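Local coordinates for protein putative sugar isomerase (Parabacteroides distasonis, PDB 3LMZ) that is a putative sugar isomerase of the xylose isomerase-like TIM-barrel family, its substrate and reaction not established, at residues A14-H19 against A214-M219; T26-D31 against K50-P55; D167-C172 against K191-S196. All coordinates share one frame; numbering follows the deposited sequence.

Interaction 1 (A14-H19 against A214-M219); sequences AVNPFH and ALIRMM
Phe-18 and Met-219 meet in a Met-aromatic contact: the selenium of Met-219, a selenomethionine, lies 4.5 Å from the centroid of the Phe-18 ring and 39° off the ring normal, an oblique approach. The bend at chi3 (-74°) sets the methyl CE beside the ring as well, where Met-219 CE is 3.5 Å from Phe-18 CD2. The second apolar contact involves Ile-216, whose side chain crosses that of Phe-18 at about a right angle and brings CD1 to 3.2 Å from Phe-18 CE2, a tight approach. Chi1 of Phe-18 (73°) puts CG between its own backbone N and carbonyl carbon, and the ring reaches both helix residues with its CD2-CE2 side. An alanine in place of Phe-18 would probably open a gap beside Ile-216 CD1 and Met-219 CE, leaving both without their aromatic partner.

Pro-17 sets its ring carbon CG 3.6 Å from the backbone oxygen Met-219 O. No direct hydrogen bond joins the segments; a water supplies the polar link. It donates to Asn-16 OD1 at 3.0 Å and to Ile-216 O at 2.9 Å, and lies in the plane of the Phe-18 ring at its edge. Asn-16 OD1 also accepts from Arg-220 NE, and Asn-16 ND2 bonds to Ser-254 O on helix 240-256, so both ends of the amide are held.

This is the packing of a TIM barrel's outer layer: the segment leading into strand 19-22 lies against helix 212-221, which precedes strand 227-230, the parallel neighbour of strand 19-22.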
loop_
_atom_site.group_PDB
_atom_site.type_symbol
_atom_site.label_atom_id
_atom_site.label_comp_id
_atom_site.label_asym_id
_atom_site.label_seq_id
_atom_site.Cartn_x
_atom_site.Cartn_y
_atom_site.Cartn_z
ATOM N N ALA A 14 -2.733 13.572 9.821
ATOM C CA ALA A 14 -2.345 14.935 9.444
ATOM C C ALA A 14 -3.272 15.511 8.380
ATOM O O ALA A 14 -3.869 14.785 7.583
ATOM C CB ALA A 14 -0.873 14.972 8.990
ATOM N N VAL A 15 -3.444 16.832 8.445
ATOM C CA VAL A 15 -4.232 17.584 7.456
ATOM C C VAL A 15 -3.341 17.975 6.311
ATOM O O VAL A 15 -2.209 18.390 6.533
ATOM C CB VAL A 15 -4.854 18.857 8.111
ATOM C CG1 VAL A 15 -5.575 19.726 7.087
ATOM C CG2 VAL A 15 -5.789 18.447 9.259
ATOM N N ASN A 16 -3.822 17.771 5.082
ATOM C CA ASN A 16 -3.048 18.124 3.890
ATOM C C ASN A 16 -3.902 18.925 2.943
ATOM O O ASN A 16 -5.101 18.733 2.861
ATOM C CB ASN A 16 -2.595 16.851 3.163
ATOM C CG ASN A 16 -1.616 16.027 3.997
ATOM O OD1 ASN A 16 -0.505 16.487 4.253
ATOM N ND2 ASN A 16 -2.008 14.805 4.409
ATOM N N PRO A 17 -3.302 19.878 2.236
ATOM C CA PRO A 17 -4.083 20.753 1.331
ATOM C C PRO A 17 -4.426 20.170 -0.041
ATOM O O PRO A 17 -5.278 20.717 -0.764
ATOM C CB PRO A 17 -3.151 21.939 1.131
ATOM C CG PRO A 17 -1.766 21.361 1.234
ATOM C CD PRO A 17 -1.874 20.247 2.298
ATOM N N PHE A 18 -3.645 19.172 -0.435
ATOM C CA PHE A 18 -3.779 18.512 -1.709
ATOM C C PHE A 18 -4.831 17.393 -1.672
ATOM O O PHE A 18 -5.235 16.939 -0.611
ATOM C CB PHE A 18 -2.400 17.973 -2.165
ATOM C CG PHE A 18 -1.962 16.767 -1.390
ATOM C CD1 PHE A 18 -2.498 15.520 -1.651
ATOM C CD2 PHE A 18 -1.070 16.883 -0.379
ATOM C CE1 PHE A 18 -2.146 14.409 -0.908
ATOM C CE2 PHE A 18 -0.695 15.668 0.383
ATOM C CZ PHE A 18 -1.239 14.513 0.082
ATOM N N HIS A 19 -5.204 16.918 -2.852
ATOM C CA HIS A 19 -6.158 15.829 -3.009
ATOM C C HIS A 19 -5.486 14.666 -3.760
ATOM O O HIS A 19 -4.833 14.854 -4.782
ATOM C CB HIS A 19 -7.335 16.312 -3.805
ATOM C CG HIS A 19 -7.940 17.566 -3.271
ATOM N ND1 HIS A 19 -8.808 17.548 -2.208
ATOM C CD2 HIS A 19 -7.770 18.871 -3.614
ATOM C CE1 HIS A 19 -9.182 18.789 -1.943
ATOM N NE2 HIS A 19 -8.560 19.609 -2.771
ATOM N N ALA A 214 9.394 14.871 2.333
ATOM C CA ALA A 214 9.775 16.216 1.982
ATOM C C ALA A 214 8.758 16.888 1.046
ATOM O O ALA A 214 8.465 18.093 1.184
ATOM C CB ALA A 214 11.208 16.242 1.393
ATOM N N LEU A 215 8.249 16.096 0.116
ATOM C CA LEU A 215 7.257 16.552 -0.837
ATOM C C LEU A 215 5.979 16.971 -0.075
ATOM O O LEU A 215 5.427 18.057 -0.280
ATOM C CB LEU A 215 7.021 15.463 -1.893
ATOM C CG LEU A 215 6.103 15.825 -3.032
ATOM C CD1 LEU A 215 6.765 16.907 -3.973
ATOM C CD2 LEU A 215 5.587 14.597 -3.859
ATOM N N ILE A 216 5.547 16.126 0.838
ATOM C CA ILE A 216 4.348 16.422 1.624
ATOM C C ILE A 216 4.519 17.678 2.490
ATOM O O ILE A 216 3.650 18.547 2.518
ATOM C CB ILE A 216 4.019 15.238 2.507
ATOM C CG1 ILE A 216 3.465 14.115 1.626
ATOM C CG2 ILE A 216 3.111 15.630 3.700
ATOM C CD1 ILE A 216 2.091 14.265 1.218
ATOM N N ARG A 217 5.674 17.823 3.143
ATOM C CA ARG A 217 5.911 19.011 3.918
ATOM C C ARG A 217 5.925 20.249 3.035
ATOM O O ARG A 217 5.422 21.307 3.423
ATOM C CB ARG A 217 7.228 18.902 4.695
ATOM C CG ARG A 217 7.199 17.969 5.862
ATOM C CD ARG A 217 8.535 18.009 6.628
ATOM N NE ARG A 217 8.711 16.729 7.288
ATOM C CZ ARG A 217 9.525 15.756 6.871
ATOM N NH1 ARG A 217 10.362 15.916 5.831
ATOM N NH2 ARG A 217 9.558 14.635 7.568
HETATM N N MSE A 218 6.512 20.133 1.846
HETATM C CA MSE A 218 6.590 21.269 0.950
HETATM C C MSE A 218 5.233 21.684 0.403
HETATM O O MSE A 218 4.946 22.884 0.199
HETATM C CB MSE A 218 7.585 21.025 -0.208
HETATM C CG MSE A 218 7.832 22.270 -1.052
HETATM SE SE MSE A 218 8.452 23.820 -0.091
HETATM C CE MSE A 218 10.190 23.162 0.464
HETATM N N MSE A 219 4.382 20.712 0.165
HETATM C CA MSE A 219 3.031 21.031 -0.320
HETATM C C MSE A 219 2.238 21.800 0.717
HETATM O O MSE A 219 1.453 22.676 0.380
HETATM C CB MSE A 219 2.264 19.795 -0.806
HETATM C CG MSE A 219 2.846 19.166 -2.082
HETATM SE SE MSE A 219 1.792 17.727 -2.824
HETATM C CE MSE A 219 2.266 16.425 -1.474
HETATM O O HOH W 1 0.956 17.801 1.944
#

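Interaction 2 (T26-D31 against K50-P55); sequences TFVNFD and KDFHLP
His-53 reaches across to the backbone of Phe-30 in the one direct hydrogen bond between the segments. His-53 NE2 donates to Phe-30 O at 2.9 Å, with an N-H...O angle of 160°. The acceptor lies only 4° out of the imidazole plane, so it is met at the ring edge, whereas the donor is tilted 26° from the carbonyl plane of Phe-30. The bond implies a proton on NE2. The same imidazole makes a van der Waals contact through its CE1, which is 4.0 Å from Phe-27 CB.

Phe-52 and Val-28 make the CH-pi and apolar part of the contact. Val-28 CA lies over a face of the Phe-52 ring, 4.0 Å from its centroid, in a CH-pi contact, and Val-28 CG2 touches Phe-52 CE2 at 3.8 Å. Within its own loop, Phe-52 CD1 stands 3.7 Å above the plane of the His-53 ring, over its centre, so the neighbouring aromatic covers a face of the hydrogen-bonding imidazole.

Backbone bonds shape both loops. Phe-30 N to Phe-27 O, 2.9 Å, belongs to a type I beta turn, while Lys-50 O accepts from both His-53 N and Leu-54 N.

The contact joins two beta-alpha loops at the C-terminal ends of strands 19-22 and 46-49, the end where TIM barrels carry their active sites. The first leads into helix 32-41, with Asp-31 at the N-cap bonding through OD1 to Thr-34 N; the second leads toward helix 60-72. Phe-27 packs on Thr-35, Thr-38 and Leu-39 of helix 32-41, and on Phe-240 and Ile-243 of helix 240-256.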
loop_
_atom_site.group_PDB
_atom_site.type_symbol
_atom_site.label_atom_id
_atom_site.label_comp_id
_atom_site.label_asym_id
_atom_site.label_seq_id
_atom_site.Cartn_x
_atom_site.Cartn_y
_atom_site.Cartn_z
ATOM N N THR A 26 -2.246 5.390 -15.932
ATOM C CA THR A 26 -2.096 4.192 -15.091
ATOM C C THR A 26 -2.922 3.007 -15.622
ATOM O O THR A 26 -2.520 1.843 -15.512
ATOM C CB THR A 26 -2.482 4.517 -13.676
ATOM O OG1 THR A 26 -1.571 5.489 -13.170
ATOM C CG2 THR A 26 -2.461 3.285 -12.768
ATOM N N PHE A 27 -4.140 3.329 -16.145
ATOM C CA PHE A 27 -5.109 2.362 -16.629
ATOM C C PHE A 27 -5.199 2.380 -18.158
ATOM O O PHE A 27 -6.225 1.977 -18.703
ATOM C CB PHE A 27 -6.460 2.666 -15.958
ATOM C CG PHE A 27 -6.483 2.336 -14.502
ATOM C CD1 PHE A 27 -6.692 1.030 -14.073
ATOM C CD2 PHE A 27 -6.217 3.309 -13.551
ATOM C CE1 PHE A 27 -6.676 0.715 -12.723
ATOM C CE2 PHE A 27 -6.199 2.969 -12.200
ATOM C CZ PHE A 27 -6.396 1.689 -11.809
ATOM N N VAL A 28 -4.099 2.612 -18.877
ATOM C CA VAL A 28 -4.140 2.606 -20.341
ATOM C C VAL A 28 -4.596 1.275 -20.902
ATOM O O VAL A 28 -5.217 1.238 -21.964
ATOM C CB VAL A 28 -2.772 3.004 -20.940
ATOM C CG1 VAL A 28 -1.649 1.969 -20.599
ATOM C CG2 VAL A 28 -2.860 3.245 -22.478
ATOM N N ASN A 29 -4.316 0.165 -20.192
ATOM C CA ASN A 29 -4.680 -1.148 -20.649
ATOM C C ASN A 29 -6.054 -1.665 -20.155
ATOM O O ASN A 29 -6.415 -2.847 -20.412
ATOM C CB ASN A 29 -3.572 -2.168 -20.302
ATOM C CG ASN A 29 -2.290 -1.929 -21.108
ATOM O OD1 ASN A 29 -2.373 -1.642 -22.296
ATOM N ND2 ASN A 29 -1.148 -1.986 -20.467
ATOM N N PHE A 30 -6.807 -0.803 -19.444
ATOM C CA PHE A 30 -8.054 -1.142 -18.799
ATOM C C PHE A 30 -9.189 -0.208 -19.128
ATOM O O PHE A 30 -8.960 0.986 -19.386
ATOM C CB PHE A 30 -7.857 -1.265 -17.293
ATOM C CG PHE A 30 -6.829 -2.319 -16.967
ATOM C CD1 PHE A 30 -7.167 -3.662 -16.976
ATOM C CD2 PHE A 30 -5.508 -1.989 -16.882
ATOM C CE1 PHE A 30 -6.219 -4.672 -16.776
ATOM C CE2 PHE A 30 -4.543 -2.969 -16.694
ATOM C CZ PHE A 30 -4.898 -4.332 -16.644
ATOM N N ASP A 31 -10.403 -0.736 -19.162
ATOM C CA ASP A 31 -11.565 0.081 -19.421
ATOM C C ASP A 31 -11.960 0.959 -18.252
ATOM O O ASP A 31 -11.440 0.864 -17.128
ATOM C CB ASP A 31 -12.744 -0.712 -19.993
ATOM C CG ASP A 31 -13.267 -1.739 -19.079
ATOM O OD1 ASP A 31 -13.085 -1.620 -17.853
ATOM O OD2 ASP A 31 -13.941 -2.684 -19.579
ATOM N N LYS A 50 -8.693 10.597 -19.532
ATOM C CA LYS A 50 -7.974 10.296 -20.754
ATOM C C LYS A 50 -8.914 9.919 -21.893
ATOM O O LYS A 50 -10.008 9.430 -21.656
ATOM C CB LYS A 50 -6.933 9.198 -20.522
ATOM C CG LYS A 50 -5.649 9.651 -19.854
ATOM C CD LYS A 50 -4.789 10.578 -20.611
ATOM C CE LYS A 50 -4.185 9.971 -21.856
ATOM N NZ LYS A 50 -3.212 10.872 -22.490
ATOM N N ASP A 51 -8.447 10.210 -23.104
ATOM C CA ASP A 51 -9.218 9.960 -24.304
ATOM C C ASP A 51 -9.622 8.501 -24.502
ATOM O O ASP A 51 -10.678 8.214 -25.063
ATOM C CB ASP A 51 -8.514 10.515 -25.549
ATOM C CG ASP A 51 -7.096 9.919 -25.810
ATOM O OD1 ASP A 51 -6.587 9.139 -24.994
ATOM O OD2 ASP A 51 -6.510 10.310 -26.853
ATOM N N PHE A 52 -8.805 7.555 -24.003
ATOM C CA PHE A 52 -9.173 6.123 -24.082
ATOM C C PHE A 52 -10.316 5.688 -23.163
ATOM O O PHE A 52 -10.876 4.579 -23.292
ATOM C CB PHE A 52 -7.912 5.236 -23.943
ATOM C CG PHE A 52 -7.032 5.576 -22.776
ATOM C CD1 PHE A 52 -7.398 5.207 -21.497
ATOM C CD2 PHE A 52 -5.745 6.111 -22.975
ATOM C CE1 PHE A 52 -6.579 5.481 -20.438
ATOM C CE2 PHE A 52 -4.970 6.364 -21.903
ATOM C CZ PHE A 52 -5.357 6.035 -20.656
ATOM N N HIS A 53 -10.674 6.558 -22.231
ATOM C CA HIS A 53 -11.879 6.424 -21.432
ATOM C C HIS A 53 -13.054 7.335 -21.881
ATOM O O HIS A 53 -14.229 6.913 -21.833
ATOM C CB HIS A 53 -11.561 6.653 -19.958
ATOM C CG HIS A 53 -10.718 5.603 -19.358
ATOM N ND1 HIS A 53 -9.874 5.849 -18.300
ATOM C CD2 HIS A 53 -10.558 4.298 -19.689
ATOM C CE1 HIS A 53 -9.252 4.720 -17.972
ATOM N NE2 HIS A 53 -9.643 3.764 -18.802
ATOM N N LEU A 54 -12.738 8.559 -22.321
ATOM C CA LEU A 54 -13.770 9.474 -22.786
ATOM C C LEU A 54 -13.228 10.187 -24.032
ATOM O O LEU A 54 -12.576 11.250 -23.928
ATOM C CB LEU A 54 -14.147 10.482 -21.723
ATOM C CG LEU A 54 -15.333 11.411 -22.035
ATOM C CD1 LEU A 54 -16.624 10.604 -22.204
ATOM C CD2 LEU A 54 -15.494 12.504 -20.964
ATOM N N PRO A 55 -13.482 9.612 -25.196
ATOM C CA PRO A 55 -12.970 10.219 -26.429
ATOM C C PRO A 55 -13.444 11.645 -26.639
ATOM O O PRO A 55 -14.569 11.996 -26.231
ATOM C CB PRO A 55 -13.475 9.296 -27.521
ATOM C CG PRO A 55 -13.630 7.981 -26.808
ATOM C CD PRO A 55 -14.138 8.331 -25.466
#

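Interaction 3 (D167-C172 against K191-S196); sequences DLRNGC and KDVTDS
A Schellman motif ends helix 164-169, and the chain that follows strand 185-193 packs against this C-terminal turn. Ser-196 lies closest in backbone terms, its CA 3.3 Å from Leu-168 O. Its CB also meets the Leu-168 side chain, 3.8 Å from CG. Leu-168 extends the apolar contact with CD2, which lies 3.7 Å from Val-193 CG2. The other branch of that valine, CG1, is 3.8 Å from Arg-169 CD, so Val-193 touches Leu-168 with one methyl and the aliphatic part of Arg-169 with the other.

Strand 185-193 is a barrel strand, paired in parallel with 158-163, the strand that runs into helix 164-169. The helix end is defined by Gly-171, with a positive phi of 80°, and by two backbone bonds: Gly-171 N to Leu-168 O at 2.8 Å and Cys-172 N to Asp-167 O at 3.1 Å. At these backbone angles a CB would press on the carbonyl oxygen of Asn-170. Gly-171 CA approaches Ser-196 O at 4.0 Å.

Arg-169 NH2 makes a salt bridge to Asp-137 OD2 and also bonds Lys-198 O, while NE bonds Gly-200 O. Val-7 of the second subunit packs on both Leu-168 and Ser-196.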
loop_
_atom_site.group_PDB
_atom_site.type_symbol
_atom_site.label_atom_id
_atom_site.label_comp_id
_atom_site.label_asym_id
_atom_site.label_seq_id
_atom_site.Cartn_x
_atom_site.Cartn_y
_atom_site.Cartn_z
ATOM N N ASP A 167 11.027 14.595 -13.244
ATOM C CA ASP A 167 11.892 15.674 -12.793
ATOM C C ASP A 167 13.173 15.096 -12.159
ATOM O O ASP A 167 14.266 15.530 -12.475
ATOM C CB ASP A 167 11.125 16.576 -11.812
ATOM C CG ASP A 167 11.610 18.046 -11.794
ATOM O OD1 ASP A 167 11.849 18.652 -12.860
ATOM O OD2 ASP A 167 11.659 18.553 -10.652
ATOM N N LEU A 168 13.011 14.116 -11.259
ATOM C CA LEU A 168 14.152 13.551 -10.580
ATOM C C LEU A 168 15.045 12.836 -11.594
ATOM O O LEU A 168 16.272 12.897 -11.513
ATOM C CB LEU A 168 13.784 12.650 -9.420
ATOM C CG LEU A 168 14.920 12.226 -8.447
ATOM C CD1 LEU A 168 15.273 13.314 -7.444
ATOM C CD2 LEU A 168 14.565 10.944 -7.669
ATOM N N ARG A 169 14.446 12.151 -12.575
ATOM C CA ARG A 169 15.231 11.454 -13.614
ATOM C C ARG A 169 16.014 12.426 -14.483
ATOM O O ARG A 169 17.061 12.018 -15.045
ATOM C CB ARG A 169 14.360 10.586 -14.484
ATOM C CG ARG A 169 13.856 9.357 -13.735
ATOM C CD ARG A 169 12.892 8.530 -14.609
ATOM N NE ARG A 169 13.550 8.083 -15.823
ATOM C CZ ARG A 169 13.299 8.548 -17.057
ATOM N NH1 ARG A 169 12.374 9.446 -17.277
ATOM N NH2 ARG A 169 14.001 8.066 -18.097
ATOM N N ASN A 170 15.553 13.669 -14.602
ATOM C CA ASN A 170 16.328 14.684 -15.274
ATOM C C ASN A 170 17.444 15.271 -14.385
ATOM O O ASN A 170 18.149 16.213 -14.850
ATOM C CB ASN A 170 15.465 15.828 -15.827
ATOM C CG ASN A 170 16.054 16.418 -17.087
ATOM O OD1 ASN A 170 16.378 15.689 -18.031
ATOM N ND2 ASN A 170 16.219 17.740 -17.101
ATOM N N GLY A 171 17.649 14.748 -13.177
ATOM C CA GLY A 171 18.632 15.309 -12.254
ATOM C C GLY A 171 18.216 16.548 -11.451
ATOM O O GLY A 171 19.070 17.254 -10.871
ATOM N N CYS A 172 16.893 16.751 -11.330
ATOM C CA CYS A 172 16.308 17.888 -10.640
ATOM C C CYS A 172 15.733 17.406 -9.344
ATOM O O CYS A 172 15.390 16.224 -9.239
ATOM C CB CYS A 172 15.241 18.559 -11.486
ATOM S SG CYS A 172 15.833 19.132 -13.102
ATOM N N LYS A 191 4.795 9.419 -8.411
ATOM C CA LYS A 191 5.350 8.140 -8.861
ATOM C C LYS A 191 6.730 8.087 -8.213
ATOM O O LYS A 191 7.215 9.107 -7.656
ATOM C CB LYS A 191 5.481 8.076 -10.406
ATOM C CG LYS A 191 6.289 9.247 -10.993
ATOM C CD LYS A 191 6.373 9.216 -12.519
ATOM C CE LYS A 191 5.031 9.444 -13.167
ATOM N NZ LYS A 191 5.214 9.683 -14.682
ATOM N N ASP A 192 7.298 6.895 -8.233
ATOM C CA ASP A 192 8.634 6.720 -7.740
ATOM C C ASP A 192 9.559 6.138 -8.809
ATOM O O ASP A 192 9.107 5.491 -9.743
ATOM C CB ASP A 192 8.631 5.813 -6.501
ATOM C CG ASP A 192 9.718 6.167 -5.453
ATOM O OD1 ASP A 192 10.693 6.922 -5.790
ATOM O OD2 ASP A 192 9.621 5.585 -4.287
ATOM N N VAL A 193 10.846 6.351 -8.660
ATOM C CA VAL A 193 11.882 5.955 -9.630
ATOM C C VAL A 193 13.092 5.385 -8.902
ATOM O O VAL A 193 13.379 5.768 -7.764
ATOM C CB VAL A 193 12.268 7.198 -10.539
ATOM C CG1 VAL A 193 11.051 7.567 -11.432
ATOM C CG2 VAL A 193 12.828 8.387 -9.708
ATOM N N THR A 194 13.904 4.581 -9.611
ATOM C CA THR A 194 15.020 3.852 -8.983
ATOM C C THR A 194 16.332 4.663 -8.985
ATOM O O THR A 194 17.269 4.306 -8.296
ATOM C CB THR A 194 15.258 2.512 -9.663
ATOM O OG1 THR A 194 15.609 2.754 -11.039
ATOM C CG2 THR A 194 13.981 1.640 -9.623
ATOM N N ASP A 195 16.360 5.762 -9.736
ATOM C CA ASP A 195 17.563 6.585 -9.796
ATOM C C ASP A 195 17.222 7.962 -10.305
ATOM O O ASP A 195 16.235 8.111 -11.052
ATOM C CB ASP A 195 18.650 5.951 -10.721
ATOM C CG ASP A 195 20.011 6.548 -10.531
ATOM O OD1 ASP A 195 20.306 7.086 -9.444
ATOM O OD2 ASP A 195 20.805 6.486 -11.483
ATOM N N SER A 196 18.017 8.943 -9.914
ATOM C CA SER A 196 17.915 10.318 -10.398
ATOM C C SER A 196 18.703 10.499 -11.714
ATOM O O SER A 196 19.553 11.396 -11.837
ATOM C CB SER A 196 18.443 11.270 -9.312
ATOM O OG SER A 196 19.748 10.879 -8.861
#

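From the N terminus, residues 14-19 lead into strand 19-22 but meet helix 212-221 only near the end of the chain, so interaction 1 closes a long loop, with 194 residues between its segments. Interactions 2 and 3 are nested within it and lie in series, each enclosing 18 residues: interaction 2 joins the loops beyond strands 19-22 and 46-49, and interaction 3 joins the end of helix 164-169 to the end of strand 185-193. None of the three touches another. The centres of interactions 1 and 2 are 28 Å apart on opposite sides of the chain's centre; the centre of interaction 3 is about 20 Å and 25 Å from theirs.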